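Long-range contacts in PT26-6P (Thermococcus sp., PDB 2WB7), which is of unknown function but is encoded by a family of mobile elements from Euryarchaea and carries two immunoglobulin-like domains and a helical domain: residues A[63-67]-A[127-133]; A[256-262]-A[374-380]; A[262-266]-A[291-295]; A[266-272]-A[284-290]; A[306-310]-A[338-342]. All coordinates share one frame; numbering follows the deposited sequence.

Interaction 1: A[63-67]-A[127-133]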
# COMPACT_ATOMS: atom_id res chain seq x y z
N GLY A 63 -8.21 1.32 4.08
CA GLY A 63 -7.99 0.27 5.08
C GLY A 63 -8.25 0.68 6.52
O GLY A 63 -9.30 1.19 6.86
N PHE A 64 -7.27 0.45 7.39
CA PHE A 64 -7.47 0.67 8.81
C PHE A 64 -6.84 1.96 9.29
O PHE A 64 -6.22 1.98 10.35
CB PHE A 64 -6.90 -0.50 9.61
CG PHE A 64 -7.56 -1.82 9.32
CD1 PHE A 64 -8.74 -2.16 9.94
CD2 PHE A 64 -6.98 -2.73 8.44
CE1 PHE A 64 -9.35 -3.37 9.69
CE2 PHE A 64 -7.59 -3.93 8.17
CZ PHE A 64 -8.77 -4.26 8.80
N SER A 65 -7.00 3.04 8.53
CA SER A 65 -6.41 4.32 8.93
C SER A 65 -7.27 5.10 9.92
O SER A 65 -8.47 4.90 10.04
CB SER A 65 -6.12 5.20 7.73
OG SER A 65 -5.79 4.41 6.61
N ALA A 66 -6.61 6.00 10.63
CA ALA A 66 -7.28 6.95 11.48
C ALA A 66 -7.61 8.13 10.57
O ALA A 66 -6.96 8.33 9.55
CB ALA A 66 -6.37 7.37 12.60
N PHE A 67 -8.63 8.91 10.90
CA PHE A 67 -9.05 9.96 9.98
C PHE A 67 -9.64 11.13 10.72
O PHE A 67 -10.20 10.96 11.79
CB PHE A 67 -10.07 9.41 8.98
CG PHE A 67 -11.20 8.69 9.63
CD1 PHE A 67 -12.33 9.37 10.04
CD2 PHE A 67 -11.13 7.33 9.84
CE1 PHE A 67 -13.39 8.69 10.65
CE2 PHE A 67 -12.18 6.65 10.44
CZ PHE A 67 -13.30 7.33 10.85
N VAL A 127 -9.97 13.19 15.67
CA VAL A 127 -9.44 12.10 14.88
C VAL A 127 -10.11 10.84 15.33
O VAL A 127 -10.28 10.62 16.52
CB VAL A 127 -7.94 11.94 15.12
CG1 VAL A 127 -7.36 10.92 14.15
CG2 VAL A 127 -7.23 13.29 14.98
N MSE A 128 -10.52 10.00 14.39
CA MSE A 128 -11.18 8.74 14.74
C MSE A 128 -10.58 7.51 14.02
O MSE A 128 -9.66 7.62 13.20
CB MSE A 128 -12.69 8.83 14.46
CG MSE A 128 -13.42 9.87 15.34
SE MSE A 128 -13.82 9.31 17.20
CE MSE A 128 -13.27 10.95 18.08
N LYS A 129 -11.11 6.34 14.34
CA LYS A 129 -10.64 5.11 13.74
C LYS A 129 -11.61 3.95 13.99
O LYS A 129 -12.10 3.76 15.11
CB LYS A 129 -9.26 4.77 14.30
CG LYS A 129 -8.60 3.57 13.65
CD LYS A 129 -7.37 3.11 14.42
CE LYS A 129 -6.82 1.83 13.80
NZ LYS A 129 -5.89 1.12 14.70
N ALA A 130 -11.88 3.18 12.94
CA ALA A 130 -12.74 2.00 13.04
C ALA A 130 -12.11 0.89 13.89
O ALA A 130 -10.96 0.99 14.31
CB ALA A 130 -13.06 1.49 11.66
N PRO A 131 -12.88 -0.19 14.15
CA PRO A 131 -12.31 -1.37 14.82
C PRO A 131 -11.13 -1.97 14.04
O PRO A 131 -11.16 -2.02 12.80
CB PRO A 131 -13.49 -2.35 14.86
CG PRO A 131 -14.70 -1.50 14.80
CD PRO A 131 -14.32 -0.36 13.89
N ASP A 132 -10.10 -2.41 14.76
CA ASP A 132 -8.86 -2.87 14.16
C ASP A 132 -8.36 -4.15 14.81
O ASP A 132 -7.64 -4.10 15.81
CB ASP A 132 -7.81 -1.77 14.31
CG ASP A 132 -6.60 -1.99 13.42
OD1 ASP A 132 -6.40 -3.11 12.92
OD2 ASP A 132 -5.85 -1.02 13.23
N PRO A 133 -8.71 -5.31 14.23
CA PRO A 133 -8.38 -6.63 14.73
C PRO A 133 -6.89 -6.97 14.72
O PRO A 133 -6.41 -7.64 15.64
CB PRO A 133 -9.13 -7.57 13.79
CG PRO A 133 -10.00 -6.71 12.94
CD PRO A 133 -9.39 -5.36 12.93
O HOH W 1 -4.18 0.92 11.91
O HOH W 2 -10.71 2.77 10.01
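F67 and M128 form an antiparallel hydrogen-bonded pair, and this is the tight end of the contact. M128 N gives a nearly straight bond to F67 O, 2.8 Å long, and F67 N bonds back to M128 O. The F67 side chain bends over its partner. Its CG stands between the backbone N and the carbonyl carbon (chi1 51°), which lays one ring face over M128 O, toward the rim. Ring atom CE1 of F67 meets M128 CB at 3.9 Å. The SE end of this selenomethionine leads away. Beside the pair, A66 CB touches V127 CG1 at 4.0 Å.

Past K129 the segments part, and water enters. One water donates a hydrogen bond to S65 O and accepts one from A130 N. Another donates to both F64 O and D132 OD2. K129 lies extended, with CE 3.5 Å from F64 O, and its NZ makes a salt bridge to the anti lone pair of D132 OD2 at 2.6 Å. The D132 carboxylate is almost parallel to the F64 ring, planes 9° apart, with OD1 over one face. P131 O sits at the edge of that ring, and exposed P133 touches F64 CE1 through CD at 3.8 Å. With an alanine in place of D132, the K129 ammonium would probably lose its charged mate and one F64 ring face its cover.

F67 packs on P58 and I61 of strand 52-62 and on F163 and I165 of strand 163-178. Toward the second immunoglobulin-like domain, A66 N bonds to D265 OD2, and D132 OD1 receives W374 NE1 from strand 370-379.

Interaction 2: A[256-262]-A[374-380]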
# COMPACT_ATOMS: atom_id res chain seq x y z
N GLN A 256 6.54 -2.00 -7.01
CA GLN A 256 5.17 -1.91 -6.54
C GLN A 256 5.18 -2.57 -5.15
O GLN A 256 5.94 -3.52 -4.91
CB GLN A 256 4.20 -2.63 -7.48
CG GLN A 256 4.14 -2.09 -8.91
CD GLN A 256 3.62 -0.68 -8.99
OE1 GLN A 256 2.84 -0.23 -8.15
NE2 GLN A 256 4.05 0.04 -10.02
N ASN A 257 4.35 -2.06 -4.24
CA ASN A 257 4.16 -2.69 -2.94
C ASN A 257 2.71 -3.10 -2.78
O ASN A 257 1.82 -2.42 -3.28
CB ASN A 257 4.48 -1.71 -1.80
CG ASN A 257 5.96 -1.56 -1.54
OD1 ASN A 257 6.58 -0.61 -2.00
ND2 ASN A 257 6.53 -2.48 -0.79
N LYS A 258 2.46 -4.19 -2.07
CA LYS A 258 1.13 -4.53 -1.63
C LYS A 258 0.96 -3.96 -0.22
O LYS A 258 1.82 -4.16 0.63
CB LYS A 258 1.00 -6.05 -1.60
CG LYS A 258 -0.41 -6.58 -1.81
CD LYS A 258 -0.58 -7.96 -1.19
CE LYS A 258 0.74 -8.76 -1.13
NZ LYS A 258 0.60 -10.08 -0.39
N TYR A 259 -0.12 -3.23 0.03
CA TYR A 259 -0.29 -2.54 1.31
C TYR A 259 -1.47 -3.07 2.11
O TYR A 259 -2.47 -3.47 1.53
CB TYR A 259 -0.55 -1.05 1.09
CG TYR A 259 0.57 -0.28 0.46
CD1 TYR A 259 0.53 0.04 -0.90
CD2 TYR A 259 1.65 0.17 1.21
CE1 TYR A 259 1.56 0.76 -1.48
CE2 TYR A 259 2.67 0.88 0.65
CZ TYR A 259 2.62 1.19 -0.70
OH TYR A 259 3.64 1.90 -1.29
N ALA A 260 -1.35 -3.05 3.44
CA ALA A 260 -2.48 -3.25 4.33
C ALA A 260 -2.30 -2.33 5.54
O ALA A 260 -1.17 -2.05 5.94
CB ALA A 260 -2.56 -4.70 4.79
N GLY A 261 -3.40 -1.86 6.13
CA GLY A 261 -3.29 -1.00 7.30
C GLY A 261 -3.64 0.47 7.07
O GLY A 261 -4.56 0.78 6.32
N ALA A 262 -2.91 1.36 7.72
CA ALA A 262 -3.25 2.78 7.74
C ALA A 262 -2.61 3.55 6.58
O ALA A 262 -1.89 4.52 6.78
CB ALA A 262 -2.84 3.38 9.07
N TRP A 374 -0.97 0.97 12.20
CA TRP A 374 0.03 0.10 11.65
C TRP A 374 -0.04 0.10 10.14
O TRP A 374 -1.10 0.37 9.55
CB TRP A 374 -0.13 -1.32 12.18
CG TRP A 374 -1.40 -1.99 11.75
CD1 TRP A 374 -2.61 -1.92 12.38
CD2 TRP A 374 -1.59 -2.81 10.59
NE1 TRP A 374 -3.53 -2.67 11.69
CE2 TRP A 374 -2.94 -3.22 10.59
CE3 TRP A 374 -0.76 -3.23 9.55
CZ2 TRP A 374 -3.47 -4.03 9.60
CZ3 TRP A 374 -1.29 -4.04 8.56
CH2 TRP A 374 -2.63 -4.43 8.59
N LEU A 375 1.10 -0.19 9.51
CA LEU A 375 1.16 -0.39 8.07
C LEU A 375 1.99 -1.62 7.73
O LEU A 375 3.01 -1.92 8.38
CB LEU A 375 1.73 0.83 7.36
CG LEU A 375 1.67 0.79 5.83
CD1 LEU A 375 0.27 1.01 5.34
CD2 LEU A 375 2.56 1.86 5.24
N ALA A 376 1.54 -2.35 6.72
CA ALA A 376 2.30 -3.46 6.19
C ALA A 376 2.45 -3.20 4.71
O ALA A 376 1.49 -2.80 4.04
CB ALA A 376 1.59 -4.79 6.43
N ALA A 377 3.65 -3.38 4.19
CA ALA A 377 3.90 -3.14 2.78
C ALA A 377 4.86 -4.20 2.32
O ALA A 377 5.94 -4.37 2.89
CB ALA A 377 4.49 -1.76 2.56
N GLU A 378 4.45 -4.94 1.29
CA GLU A 378 5.28 -6.01 0.78
C GLU A 378 5.72 -5.71 -0.66
O GLU A 378 4.89 -5.64 -1.57
CB GLU A 378 4.55 -7.35 0.87
CG GLU A 378 5.22 -8.44 0.07
CD GLU A 378 4.56 -9.81 0.23
OE1 GLU A 378 3.58 -9.92 1.00
OE2 GLU A 378 5.03 -10.77 -0.41
N PRO A 379 7.03 -5.49 -0.85
CA PRO A 379 7.58 -5.25 -2.18
C PRO A 379 7.29 -6.44 -3.06
O PRO A 379 7.54 -7.57 -2.65
CB PRO A 379 9.09 -5.16 -1.93
CG PRO A 379 9.21 -4.79 -0.50
CD PRO A 379 8.06 -5.45 0.19
N MSE A 380 6.72 -6.19 -4.23
CA MSE A 380 6.27 -7.28 -5.09
C MSE A 380 7.45 -7.91 -5.82
O MSE A 380 7.54 -7.87 -7.05
CB MSE A 380 5.22 -6.75 -6.05
CG MSE A 380 3.95 -6.29 -5.35
SE MSE A 380 3.04 -7.81 -4.61
CE MSE A 380 2.17 -8.21 -6.27
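G261 and W374 fit together as hollow and bump. G261 CA lies over the six-membered ring of W374, 3.7 Å from its centroid and 9° off the normal, a CH-pi contact. A side chain at G261 would run into W374 O. A chi1 of 65° swings the W374 indole back across the facing strand. There A260 CB meets CH2 of W374 at 3.8 Å. A leucine in place of W374 would probably leave G261 without its flat floor and D132 OD1 without the indole N-H.

Strands 257-261 and 374-379 run antiparallel, at 164°, inside the eight-stranded antiparallel sheet of the second immunoglobulin-like domain. Paired backbone bonds join K258 to E378 and A260 to A376.

On the face of Y259, the small A377 makes room for the ring: its CB lies 3.7 Å from Y259 CD2. N257 CB covers one face of the same ring. N257 ND2 reaches the P379 ring, 3.5 Å from CD, and bonds to T270 OG1.

On the other face, K258 and E378 lie side by side and point the same way. Their salt bridge is weak, with NZ 3.3 Å from OE1, and E378 is also held by Y152 OH and H354 ND1. M380, a selenomethionine bent at chi2 and chi3, tucks SE against K258 CB at 4.0 Å.

Interaction 3: A[262-266]-A[291-295]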
# COMPACT_ATOMS: atom_id res chain seq x y z
N ALA A 262 -2.91 1.36 7.72
CA ALA A 262 -3.25 2.78 7.74
C ALA A 262 -2.61 3.55 6.58
O ALA A 262 -1.89 4.52 6.78
CB ALA A 262 -2.84 3.38 9.07
N LEU A 263 -2.91 3.13 5.37
CA LEU A 263 -2.23 3.70 4.21
C LEU A 263 -2.54 5.18 4.00
O LEU A 263 -1.74 5.90 3.41
CB LEU A 263 -2.54 2.91 2.94
CG LEU A 263 -1.72 3.29 1.70
CD1 LEU A 263 -0.23 3.03 1.89
CD2 LEU A 263 -2.25 2.52 0.49
N SER A 264 -3.70 5.63 4.49
CA SER A 264 -4.05 7.04 4.39
C SER A 264 -3.19 7.90 5.31
O SER A 264 -2.99 9.08 5.07
CB SER A 264 -5.52 7.24 4.72
OG SER A 264 -6.36 6.58 3.79
N ASP A 265 -2.69 7.31 6.39
CA ASP A 265 -1.95 8.07 7.39
C ASP A 265 -0.48 8.25 7.02
O ASP A 265 0.07 9.35 7.14
CB ASP A 265 -2.05 7.41 8.76
CG ASP A 265 -3.50 7.26 9.22
OD1 ASP A 265 -4.38 7.94 8.63
OD2 ASP A 265 -3.75 6.46 10.15
N PHE A 266 0.16 7.16 6.58
CA PHE A 266 1.54 7.20 6.11
C PHE A 266 1.82 6.10 5.10
O PHE A 266 1.03 5.18 4.95
CB PHE A 266 2.54 7.14 7.27
CG PHE A 266 2.50 5.86 8.05
CD1 PHE A 266 3.49 4.92 7.91
CD2 PHE A 266 1.48 5.61 8.96
CE1 PHE A 266 3.46 3.75 8.65
CE2 PHE A 266 1.45 4.45 9.70
CZ PHE A 266 2.43 3.52 9.55
N ASN A 291 1.74 10.99 5.57
CA ASN A 291 0.96 11.37 4.41
C ASN A 291 0.37 12.77 4.62
O ASN A 291 -0.58 12.95 5.41
CB ASN A 291 -0.11 10.33 4.12
CG ASN A 291 -1.11 10.81 3.11
OD1 ASN A 291 -1.15 12.00 2.80
ND2 ASN A 291 -1.93 9.90 2.60
N PRO A 292 0.93 13.77 3.90
CA PRO A 292 0.92 15.20 4.25
C PRO A 292 -0.47 15.78 4.49
O PRO A 292 -1.31 15.76 3.58
CB PRO A 292 1.56 15.87 3.02
CG PRO A 292 2.29 14.78 2.29
CD PRO A 292 1.47 13.54 2.54
N GLY A 293 -0.72 16.29 5.70
CA GLY A 293 -1.96 17.00 5.98
C GLY A 293 -3.19 16.21 5.59
O GLY A 293 -4.13 16.73 5.00
N TYR A 294 -3.18 14.92 5.91
CA TYR A 294 -4.35 14.12 5.67
C TYR A 294 -5.31 14.36 6.81
O TYR A 294 -6.51 14.11 6.67
CB TYR A 294 -3.98 12.64 5.62
CG TYR A 294 -5.18 11.75 5.58
CD1 TYR A 294 -5.98 11.68 4.45
CD2 TYR A 294 -5.53 10.98 6.68
CE1 TYR A 294 -7.09 10.86 4.41
CE2 TYR A 294 -6.64 10.16 6.65
CZ TYR A 294 -7.41 10.11 5.51
OH TYR A 294 -8.51 9.30 5.45
N PHE A 295 -4.79 14.85 7.93
CA PHE A 295 -5.60 15.11 9.12
C PHE A 295 -6.06 16.56 9.21
O PHE A 295 -6.79 16.91 10.12
CB PHE A 295 -4.83 14.74 10.38
CG PHE A 295 -4.51 13.28 10.50
CD1 PHE A 295 -3.28 12.77 10.12
CD2 PHE A 295 -5.45 12.40 11.02
CE1 PHE A 295 -2.99 11.42 10.24
CE2 PHE A 295 -5.17 11.05 11.15
CZ PHE A 295 -3.94 10.56 10.75
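N291 N bonds to D265 O at 2.8 Å, and this is the single backbone bond between the two loops. Both segments turn back on themselves close by. Residues 263-265 have helical backbone angles, and D265 N bonds back to A262 O. N291 to Y294 form a type II beta turn, with G293 at positive phi.

The carbonyl O of S264 lies over one face of the Y294 ring, 3.4 Å above the plane and toward the rim. S264 CB also sits over a ring face, 3.9 Å from the Y294 centroid, as a CH-pi contact. The Y294 ring is carried across to S264 by a trans chi1 of 171°. N291 comes up to the same carbonyl: its CB is 3.3 Å from S264 O. ND2 is also close to that oxygen, but the angle is poor for a hydrogen bond.

D265 meets two rings. Its OD1 is 3.4 Å from F295 CZ and 3.7 Å from Y294 CE2. The carboxylate plane is turned 39° against the F295 ring. Y294 CD2 in turn lies over the centre of one F295 face. D265 OD2 turns to A66, and S264 OG bonds to Y62 N.

These are connecting loops at one end of an immunoglobulin-like sheet. Here they also face the first immunoglobulin-like domain, so the packing belongs to a domain interface.

Interaction 4: A[266-272]-A[284-290]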
# COMPACT_ATOMS: atom_id res chain seq x y z
N PHE A 266 0.16 7.16 6.58
CA PHE A 266 1.54 7.20 6.11
C PHE A 266 1.82 6.10 5.10
O PHE A 266 1.03 5.18 4.95
CB PHE A 266 2.54 7.14 7.27
CG PHE A 266 2.50 5.86 8.05
CD1 PHE A 266 3.49 4.92 7.91
CD2 PHE A 266 1.48 5.61 8.96
CE1 PHE A 266 3.46 3.75 8.65
CE2 PHE A 266 1.45 4.45 9.70
CZ PHE A 266 2.43 3.52 9.55
N ILE A 267 2.93 6.22 4.39
CA ILE A 267 3.22 5.28 3.31
C ILE A 267 4.65 4.77 3.37
O ILE A 267 5.52 5.36 4.01
CB ILE A 267 2.96 5.89 1.93
CG1 ILE A 267 4.15 6.75 1.49
CG2 ILE A 267 1.71 6.73 1.94
CD1 ILE A 267 3.88 7.56 0.23
N ILE A 268 4.88 3.66 2.70
CA ILE A 268 6.21 3.13 2.55
C ILE A 268 6.51 2.99 1.07
O ILE A 268 5.74 2.37 0.32
CB ILE A 268 6.35 1.77 3.23
CG1 ILE A 268 6.16 1.91 4.74
CG2 ILE A 268 7.70 1.15 2.91
CD1 ILE A 268 6.37 0.60 5.50
N ILE A 269 7.61 3.60 0.63
CA ILE A 269 8.07 3.38 -0.73
C ILE A 269 9.25 2.41 -0.69
O ILE A 269 10.10 2.51 0.21
CB ILE A 269 8.50 4.69 -1.42
CG1 ILE A 269 7.28 5.58 -1.66
CG2 ILE A 269 9.17 4.39 -2.74
CD1 ILE A 269 6.12 4.84 -2.27
N THR A 270 9.28 1.46 -1.62
CA THR A 270 10.38 0.50 -1.67
C THR A 270 11.22 0.70 -2.91
O THR A 270 10.70 0.69 -4.03
CB THR A 270 9.89 -0.97 -1.70
OG1 THR A 270 9.17 -1.29 -0.49
CG2 THR A 270 11.08 -1.89 -1.80
N ALA A 271 12.51 0.88 -2.73
CA ALA A 271 13.44 0.76 -3.84
C ALA A 271 14.35 -0.41 -3.51
O ALA A 271 14.77 -0.58 -2.37
CB ALA A 271 14.22 2.02 -4.01
N ALA A 272 14.65 -1.24 -4.51
CA ALA A 272 15.54 -2.37 -4.29
C ALA A 272 16.40 -2.64 -5.53
O ALA A 272 16.26 -1.94 -6.54
CB ALA A 272 14.74 -3.58 -3.90
N TYR A 284 17.75 -3.45 -0.27
CA TYR A 284 16.46 -2.77 -0.16
C TYR A 284 16.67 -1.44 0.51
O TYR A 284 17.58 -1.28 1.31
CB TYR A 284 15.46 -3.58 0.67
CG TYR A 284 15.00 -4.87 0.01
CD1 TYR A 284 13.74 -4.96 -0.57
CD2 TYR A 284 15.83 -5.99 -0.02
CE1 TYR A 284 13.33 -6.13 -1.16
CE2 TYR A 284 15.43 -7.17 -0.62
CZ TYR A 284 14.18 -7.24 -1.19
OH TYR A 284 13.78 -8.41 -1.78
N LYS A 285 15.80 -0.50 0.20
CA LYS A 285 15.83 0.82 0.80
C LYS A 285 14.36 1.24 0.94
O LYS A 285 13.62 1.31 -0.06
CB LYS A 285 16.58 1.78 -0.13
CG LYS A 285 17.51 2.78 0.55
CD LYS A 285 18.20 3.68 -0.50
CE LYS A 285 19.43 4.40 0.05
NZ LYS A 285 19.10 5.66 0.82
N PHE A 286 13.91 1.49 2.16
CA PHE A 286 12.52 1.85 2.38
C PHE A 286 12.35 3.30 2.82
O PHE A 286 13.06 3.77 3.70
CB PHE A 286 11.89 0.94 3.42
CG PHE A 286 11.94 -0.51 3.09
CD1 PHE A 286 13.01 -1.30 3.49
CD2 PHE A 286 10.89 -1.11 2.40
CE1 PHE A 286 13.05 -2.67 3.20
CE2 PHE A 286 10.92 -2.48 2.10
CZ PHE A 286 12.00 -3.26 2.50
N LEU A 287 11.41 3.99 2.21
CA LEU A 287 11.07 5.34 2.61
C LEU A 287 9.79 5.29 3.44
O LEU A 287 8.80 4.68 3.03
CB LEU A 287 10.81 6.16 1.37
CG LEU A 287 10.63 7.65 1.59
CD1 LEU A 287 11.69 8.14 2.55
CD2 LEU A 287 10.79 8.32 0.27
N ILE A 288 9.81 5.91 4.62
CA ILE A 288 8.61 6.03 5.42
C ILE A 288 8.20 7.51 5.48
O ILE A 288 8.97 8.32 5.94
CB ILE A 288 8.82 5.50 6.84
CG1 ILE A 288 9.24 4.03 6.80
CG2 ILE A 288 7.55 5.62 7.66
CD1 ILE A 288 9.42 3.43 8.18
N THR A 289 7.01 7.84 5.00
CA THR A 289 6.59 9.25 4.90
C THR A 289 5.24 9.46 5.54
O THR A 289 4.30 8.74 5.22
CB THR A 289 6.41 9.70 3.43
OG1 THR A 289 7.35 9.02 2.59
CG2 THR A 289 6.61 11.20 3.28
N PRO A 290 5.13 10.44 6.44
CA PRO A 290 3.78 10.74 6.88
C PRO A 290 3.04 11.23 5.64
O PRO A 290 3.67 11.79 4.74
CB PRO A 290 3.98 11.87 7.88
CG PRO A 290 5.29 12.50 7.48
CD PRO A 290 6.13 11.33 7.06
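T270 and F286 lie side by side and point the same way. T270 OG1 is 3.3 Å from F286 CE2 and approaches the ring obliquely. The hydrogen bond of that hydroxyl goes to N257 of strand 253-261. I268 crosses F286 at a slant, with its CG2 branch 3.9 Å from F286 CD2.

Y284 is met from two directions. A272 CB stands over one ring face, 4.1 Å from the centroid and 26° off the normal, a CH-pi contact. T270 CG2 lies at the ring edge, near its plane. The phenol OH goes on to Y344 OH.

At the far end F266 and I288 run alongside each other, CD1 to CG2 at 4.1 Å. A chi1 near +60° (64°) turns the F266 ring away from P290, and it packs on I373 and L375 of strand 370-379.

The opposite face carries I267, I269, L287 and T289. I269 CB meets L287 CB at 3.9 Å. I267 and T289 point the same way, with I267 CG1 4.1 Å from T289 OG1.

Six backbone bonds hold the strands together, two for each of the pairs I267-T289, I269-L287 and A271-K285. I269 N bonds to L287 O at 2.9 Å. This is a beta hairpin, part of the large antiparallel sheet of the second immunoglobulin-like domain.

Interaction 5: A[306-310]-A[338-342]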
# COMPACT_ATOMS: atom_id res chain seq x y z
N TYR A 306 9.38 0.25 13.79
CA TYR A 306 9.38 -0.48 12.51
C TYR A 306 10.17 -1.78 12.54
O TYR A 306 11.10 -1.95 13.34
CB TYR A 306 9.97 0.38 11.39
CG TYR A 306 11.45 0.66 11.58
CD1 TYR A 306 12.41 -0.22 11.11
CD2 TYR A 306 11.88 1.82 12.27
CE1 TYR A 306 13.76 0.01 11.31
CE2 TYR A 306 13.24 2.07 12.47
CZ TYR A 306 14.17 1.15 11.98
OH TYR A 306 15.51 1.36 12.15
N ARG A 307 9.81 -2.69 11.63
CA ARG A 307 10.62 -3.86 11.33
C ARG A 307 10.57 -4.18 9.83
O ARG A 307 9.51 -4.38 9.27
CB ARG A 307 10.15 -5.07 12.13
CG ARG A 307 11.07 -6.25 12.06
CD ARG A 307 10.76 -7.25 13.14
NE ARG A 307 12.00 -7.89 13.55
CZ ARG A 307 12.54 -7.78 14.76
NH1 ARG A 307 11.93 -7.10 15.71
NH2 ARG A 307 13.69 -8.40 15.02
N PHE A 308 11.72 -4.22 9.19
CA PHE A 308 11.79 -4.67 7.79
C PHE A 308 12.46 -6.01 7.80
O PHE A 308 13.48 -6.18 8.48
CB PHE A 308 12.58 -3.67 6.94
CG PHE A 308 11.95 -2.30 6.88
CD1 PHE A 308 10.86 -2.06 6.04
CD2 PHE A 308 12.37 -1.29 7.73
CE1 PHE A 308 10.24 -0.84 6.01
CE2 PHE A 308 11.74 -0.06 7.70
CZ PHE A 308 10.68 0.17 6.84
N VAL A 309 11.89 -6.98 7.07
CA VAL A 309 12.41 -8.34 7.07
C VAL A 309 12.41 -8.97 5.69
O VAL A 309 11.80 -8.45 4.76
CB VAL A 309 11.58 -9.29 8.01
CG1 VAL A 309 11.44 -8.68 9.41
CG2 VAL A 309 10.23 -9.61 7.40
N THR A 310 13.14 -10.07 5.55
CA THR A 310 12.89 -11.00 4.46
C THR A 310 12.41 -12.24 5.18
O THR A 310 12.84 -12.51 6.31
CB THR A 310 14.14 -11.35 3.63
OG1 THR A 310 15.19 -11.81 4.48
CG2 THR A 310 14.61 -10.16 2.86
N PHE A 338 15.41 3.57 5.29
CA PHE A 338 15.90 2.46 6.07
C PHE A 338 16.38 1.43 5.08
O PHE A 338 15.73 1.19 4.07
CB PHE A 338 14.77 1.90 6.94
CG PHE A 338 14.20 2.91 7.90
CD1 PHE A 338 13.17 3.75 7.52
CD2 PHE A 338 14.71 3.02 9.19
CE1 PHE A 338 12.65 4.68 8.41
CE2 PHE A 338 14.19 3.96 10.08
CZ PHE A 338 13.16 4.78 9.69
N GLY A 339 17.53 0.84 5.36
CA GLY A 339 18.09 -0.15 4.46
C GLY A 339 17.93 -1.55 4.98
O GLY A 339 17.80 -1.77 6.17
N LEU A 340 17.91 -2.52 4.06
CA LEU A 340 17.92 -3.93 4.42
C LEU A 340 18.70 -4.62 3.35
O LEU A 340 18.46 -4.41 2.18
CB LEU A 340 16.52 -4.53 4.47
CG LEU A 340 16.49 -6.01 4.85
CD1 LEU A 340 17.30 -6.24 6.11
CD2 LEU A 340 15.08 -6.47 5.04
N THR A 341 19.63 -5.47 3.76
CA THR A 341 20.40 -6.27 2.83
C THR A 341 19.91 -7.71 2.88
O THR A 341 19.94 -8.35 3.93
CB THR A 341 21.88 -6.23 3.22
OG1 THR A 341 22.38 -4.91 2.99
CG2 THR A 341 22.68 -7.23 2.39
N ALA A 342 19.44 -8.22 1.76
CA ALA A 342 18.97 -9.60 1.73
C ALA A 342 19.99 -10.56 1.14
O ALA A 342 20.43 -10.39 -0.00
CB ALA A 342 17.67 -9.69 0.95
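Y306 meets F338 across this contact, and its backbone O accepts a hydrogen bond from T326 OG1 of strand 319-331. No hydrogen bond joins 306-310 to 338-342 directly. Their strand axes come within 7.9 Å and run at 22° to each other, so the segments meet mainly through side chains, with no backbone pairing.

L340 does most of the work in the middle. Its first torsion (chi1 -180°) sends the chain toward the facing strand, and the CD2 branch reaches the backbone there, 3.7 Å from V309 C. The same methyl lies 4.2 Å from F308 CB. Farther along, two small groups meet: T310 CG2 touches A342 CB at 3.6 Å.

The other end is an aromatic cluster of Y306, F308 and F338. F338 turns its edge toward the face of Y306, with centroids 4.3 Å apart and planes at 50°. The closest atoms of this pair are modelled too near each other, so its fine detail is doubtful. F308 stands oblique to F338. Its CE2 meets F338 CB at 3.7 Å.

Strand 301-314 lies between strands 319-331 and 350-364 in the sheet, while 336-343 forms an outer edge next to 281-290. The F308 ring also stacks with F286, and I288 touches F308 and F338, so strand 281-290 backs the cluster.

How the interactions relate
Along the chain, interaction 1 comes first. It closes a loop within the first immunoglobulin-like domain before the others begin. Interaction 2 then closes a long loop, 256 to 380, that spans most of the second such domain. Interactions 3, 4 and 5 all nest inside it. Interaction 4, a hairpin, is nested again inside interaction 3, with F266 common to both. Interaction 5 follows them in series. A262 is shared by interactions 2 and 3. Interactions 2 and 4 are neighbours in one sheet, and backbone bonds from 284-290 to 338-342 link interaction 4 to interaction 5. Interaction 1 touches interactions 2 and 3, which joins the two immunoglobulin-like domains.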